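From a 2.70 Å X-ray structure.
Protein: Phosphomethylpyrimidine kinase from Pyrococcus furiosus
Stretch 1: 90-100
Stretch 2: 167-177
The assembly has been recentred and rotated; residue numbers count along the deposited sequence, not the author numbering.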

# COMPACT_ATOMS: atom_id res chain seq x y z
N PRO A 90 30.86 -10.57 9.99
CA PRO A 90 31.49 -11.50 9.04
C PRO A 90 31.45 -12.98 9.39
O PRO A 90 31.73 -13.82 8.54
CB PRO A 90 32.91 -10.94 8.92
CG PRO A 90 33.12 -10.22 10.23
CD PRO A 90 31.81 -9.53 10.42
N GLU A 91 31.10 -13.32 10.63
CA GLU A 91 31.03 -14.71 11.03
C GLU A 91 29.68 -15.33 10.71
O GLU A 91 29.53 -16.55 10.69
CB GLU A 91 31.30 -14.85 12.53
CG GLU A 91 32.65 -14.32 12.96
CD GLU A 91 33.81 -15.11 12.35
OE1 GLU A 91 33.83 -15.28 11.11
OE2 GLU A 91 34.69 -15.56 13.12
N TYR A 92 28.69 -14.50 10.45
CA TYR A 92 27.35 -15.00 10.17
C TYR A 92 27.07 -15.13 8.69
O TYR A 92 26.49 -14.24 8.07
CB TYR A 92 26.32 -14.10 10.83
CG TYR A 92 26.38 -14.18 12.33
CD1 TYR A 92 27.49 -13.70 13.02
CD2 TYR A 92 25.38 -14.82 13.05
CE1 TYR A 92 27.61 -13.86 14.40
CE2 TYR A 92 25.48 -15.00 14.43
CZ TYR A 92 26.60 -14.51 15.10
OH TYR A 92 26.72 -14.70 16.45
N ARG A 93 27.48 -16.27 8.12
CA ARG A 93 27.28 -16.52 6.71
C ARG A 93 26.20 -17.52 6.38
O ARG A 93 26.22 -18.13 5.31
CB ARG A 93 28.58 -16.94 6.05
CG ARG A 93 29.55 -17.63 6.96
CD ARG A 93 30.91 -17.01 6.75
NE ARG A 93 31.97 -17.96 7.04
CZ ARG A 93 32.19 -19.07 6.35
NH1 ARG A 93 31.41 -19.39 5.33
NH2 ARG A 93 33.18 -19.88 6.71
N SER A 94 25.27 -17.69 7.30
CA SER A 94 24.15 -18.59 7.08
C SER A 94 22.90 -17.81 7.43
O SER A 94 22.95 -16.86 8.22
CB SER A 94 24.26 -19.82 7.98
OG SER A 94 23.23 -20.76 7.67
N ALA A 95 21.78 -18.20 6.83
CA ALA A 95 20.51 -17.53 7.09
C ALA A 95 19.40 -18.35 6.47
O ALA A 95 19.66 -19.31 5.75
CB ALA A 95 20.52 -16.11 6.50
N ILE A 96 18.16 -17.97 6.76
CA ILE A 96 17.00 -18.64 6.21
C ILE A 96 15.78 -17.72 6.30
O ILE A 96 15.62 -16.99 7.28
CB ILE A 96 16.69 -19.97 6.96
CG1 ILE A 96 15.57 -20.71 6.25
CG2 ILE A 96 16.27 -19.69 8.40
CD1 ILE A 96 15.32 -22.08 6.83
N ASN A 97 14.94 -17.73 5.28
CA ASN A 97 13.77 -16.89 5.34
C ASN A 97 12.52 -17.73 5.54
O ASN A 97 12.30 -18.73 4.83
CB ASN A 97 13.63 -16.00 4.09
CG ASN A 97 13.39 -16.79 2.81
OD1 ASN A 97 14.32 -17.31 2.20
ND2 ASN A 97 12.12 -16.89 2.41
N ILE A 98 11.72 -17.35 6.52
CA ILE A 98 10.50 -18.06 6.80
C ILE A 98 9.32 -17.11 6.77
O ILE A 98 9.48 -15.90 6.82
CB ILE A 98 10.55 -18.75 8.16
CG1 ILE A 98 10.87 -17.74 9.25
CG2 ILE A 98 11.60 -19.85 8.14
CD1 ILE A 98 10.86 -18.33 10.66
N ARG A 99 8.13 -17.70 6.67
CA ARG A 99 6.87 -16.98 6.62
C ARG A 99 6.67 -16.03 7.81
O ARG A 99 7.13 -16.30 8.92
CB ARG A 99 5.72 -18.00 6.58
CG ARG A 99 4.40 -17.44 6.13
CD ARG A 99 3.43 -18.56 5.88
NE ARG A 99 3.09 -19.25 7.12
CZ ARG A 99 2.20 -18.80 8.01
NH1 ARG A 99 1.56 -17.66 7.80
NH2 ARG A 99 1.96 -19.50 9.11
N TYR A 100 5.98 -14.92 7.56
CA TYR A 100 5.68 -13.96 8.61
C TYR A 100 4.18 -14.00 8.94
O TYR A 100 3.35 -14.25 8.06
CB TYR A 100 6.04 -12.52 8.19
CG TYR A 100 5.55 -11.45 9.17
CD1 TYR A 100 6.36 -11.02 10.23
CD2 TYR A 100 4.25 -10.94 9.09
CE1 TYR A 100 5.88 -10.12 11.19
CE2 TYR A 100 3.76 -10.05 10.05
CZ TYR A 100 4.58 -9.64 11.10
OH TYR A 100 4.08 -8.80 12.08
N PRO A 167 5.61 -9.97 3.46
CA PRO A 167 6.48 -9.81 4.63
C PRO A 167 7.37 -11.04 4.83
O PRO A 167 7.03 -12.14 4.42
CB PRO A 167 5.48 -9.62 5.77
CG PRO A 167 4.36 -10.53 5.35
CD PRO A 167 4.22 -10.22 3.87
N MSE A 168 8.52 -10.85 5.46
CA MSE A 168 9.45 -11.93 5.71
C MSE A 168 10.11 -11.84 7.07
O MSE A 168 10.19 -10.76 7.67
CB MSE A 168 10.59 -11.93 4.68
CG MSE A 168 10.32 -12.68 3.40
SE MSE A 168 9.69 -14.48 3.70
CE MSE A 168 8.20 -14.40 2.46
N ILE A 169 10.58 -12.98 7.53
CA ILE A 169 11.29 -13.07 8.78
C ILE A 169 12.59 -13.76 8.38
O ILE A 169 12.59 -14.85 7.82
CB ILE A 169 10.51 -13.93 9.82
CG1 ILE A 169 9.32 -13.12 10.36
CG2 ILE A 169 11.44 -14.38 10.96
CD1 ILE A 169 8.45 -13.87 11.36
N LEU A 170 13.70 -13.08 8.63
CA LEU A 170 15.02 -13.62 8.34
C LEU A 170 15.70 -13.95 9.68
O LEU A 170 15.62 -13.19 10.64
CB LEU A 170 15.86 -12.59 7.57
CG LEU A 170 15.15 -11.91 6.40
CD1 LEU A 170 16.08 -10.89 5.78
CD2 LEU A 170 14.74 -12.93 5.37
N VAL A 171 16.33 -15.12 9.73
CA VAL A 171 17.03 -15.54 10.92
C VAL A 171 18.42 -15.95 10.49
O VAL A 171 18.58 -16.74 9.56
CB VAL A 171 16.31 -16.72 11.62
CG1 VAL A 171 15.62 -17.58 10.61
CG2 VAL A 171 17.31 -17.53 12.43
N PHE A 172 19.43 -15.42 11.20
CA PHE A 172 20.83 -15.63 10.85
C PHE A 172 21.52 -16.50 11.90
O PHE A 172 21.17 -16.56 13.05
CB PHE A 172 21.56 -14.30 10.71
CG PHE A 172 20.86 -13.33 9.81
CD1 PHE A 172 19.67 -12.73 10.20
CD2 PHE A 172 21.39 -13.01 8.57
CE1 PHE A 172 19.02 -11.84 9.37
CE2 PHE A 172 20.74 -12.12 7.73
CZ PHE A 172 19.56 -11.53 8.13
N GLY A 173 22.60 -17.13 11.40
CA GLY A 173 23.43 -17.99 12.21
C GLY A 173 24.82 -17.98 11.60
O GLY A 173 24.99 -17.55 10.45
N ARG A 174 25.81 -18.44 12.34
CA ARG A 174 27.16 -18.45 11.82
C ARG A 174 27.37 -19.64 10.87
O ARG A 174 28.29 -19.64 10.07
CB ARG A 174 28.15 -18.49 12.97
CG ARG A 174 27.95 -17.34 13.94
CD ARG A 174 28.98 -17.36 15.03
NE ARG A 174 29.02 -18.64 15.72
CZ ARG A 174 29.99 -19.00 16.56
NH1 ARG A 174 31.00 -18.17 16.79
NH2 ARG A 174 29.97 -20.19 17.15
N ASN A 175 26.49 -20.63 10.97
CA ASN A 175 26.55 -21.80 10.10
C ASN A 175 25.13 -22.36 10.06
O ASN A 175 24.28 -21.98 10.87
CB ASN A 175 27.53 -22.85 10.66
CG ASN A 175 27.16 -23.32 12.06
OD1 ASN A 175 26.11 -23.94 12.27
ND2 ASN A 175 28.00 -23.01 13.03
N PRO A 176 24.83 -23.26 9.10
CA PRO A 176 23.49 -23.82 9.01
C PRO A 176 22.96 -24.55 10.24
O PRO A 176 21.77 -24.52 10.51
CB PRO A 176 23.55 -24.72 7.76
CG PRO A 176 25.01 -24.88 7.49
CD PRO A 176 25.60 -23.57 7.88
N ARG A 177 23.84 -25.20 11.00
CA ARG A 177 23.41 -25.92 12.19
C ARG A 177 22.81 -24.96 13.20
O ARG A 177 21.77 -25.24 13.79
CB ARG A 177 24.57 -26.68 12.82

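Two antiparallel strands, 94-98 and 168-173, form the backbone of this contact, and their pairing sets which face of the sheet each strand side chain takes. Ser 94, Ile 96 and Ile 98 face Gly 173, Val 171 and Ile 169 in hydrogen-bonded pairs. At the last of these, Ile 98 N donates to Ile 169 O at 2.9 Å, nearly straight, and Ile 169 N returns a bond to Ile 98 O at 3.2 Å. In the middle, Ile 96 N to Val 171 O, at 3.1 Å, is weak because the N-H points well off the line to the acceptor, whereas Val 171 N to Ile 96 O, at 3.2 Å, is better aligned.

The side chains of Ser 94, Ile 96, Ile 98, Val 171 and Ile 169 share one face of the sheet. Branching at CB suits Ile and Val to the extended backbone, and the branches meet across the strands. Ile 96 is t at both chi1 and chi2, which leads the end of its chain away from the partner strand while CG2 remains 3.1 Å from CG1 of Val 171. That approach is very tight, and Val 171 has a chi1 of 32°, between wells. Ile 98, with chi1 p, places CG1 3.8 Å from CG2 of Ile 169. Ile 169 takes m, t; its CG1 lies 3.6 Å from CD1 of Tyr 100, at the edge of the ring. Tyr 100, with chi1 t, also brings CD2 to 3.8 Å from CG of Pro 167, so its ring touches two aliphatic neighbours, with Ile 169 at its edge.

On the other face, small Ala 95 leaves room beside the bulky Phe 172: CB of Ala 95 is 3.8 Å from CD2 of the Phe 172 ring, whose chi1 is m. Next along, Leu 170 in its m, t rotamer carries CD2 to 3.5 Å from CB of Asn 97. The polar end of Asn 97 is buried, but its amide atoms are hydrogen-bonded elsewhere in the structure.

At the other end, Gly 173 suits a crowded position, since an ideal CB would sit 3.3 Å from O of Asn 175. Beyond it, Arg 174 is used for its aliphatic stem: with chi1 m and chi2 t, its CG lies over the face of the Tyr 92 ring, 3.3 Å from the centroid and 12° off the normal, a CH-pi contact. Tyr 92, chi1 m, offers that face. Asn 175, chi1 p, turns away from the first strand and serves as the N-cap of the helix beginning at Pro 176, whose ring nitrogen has no hydrogen to give.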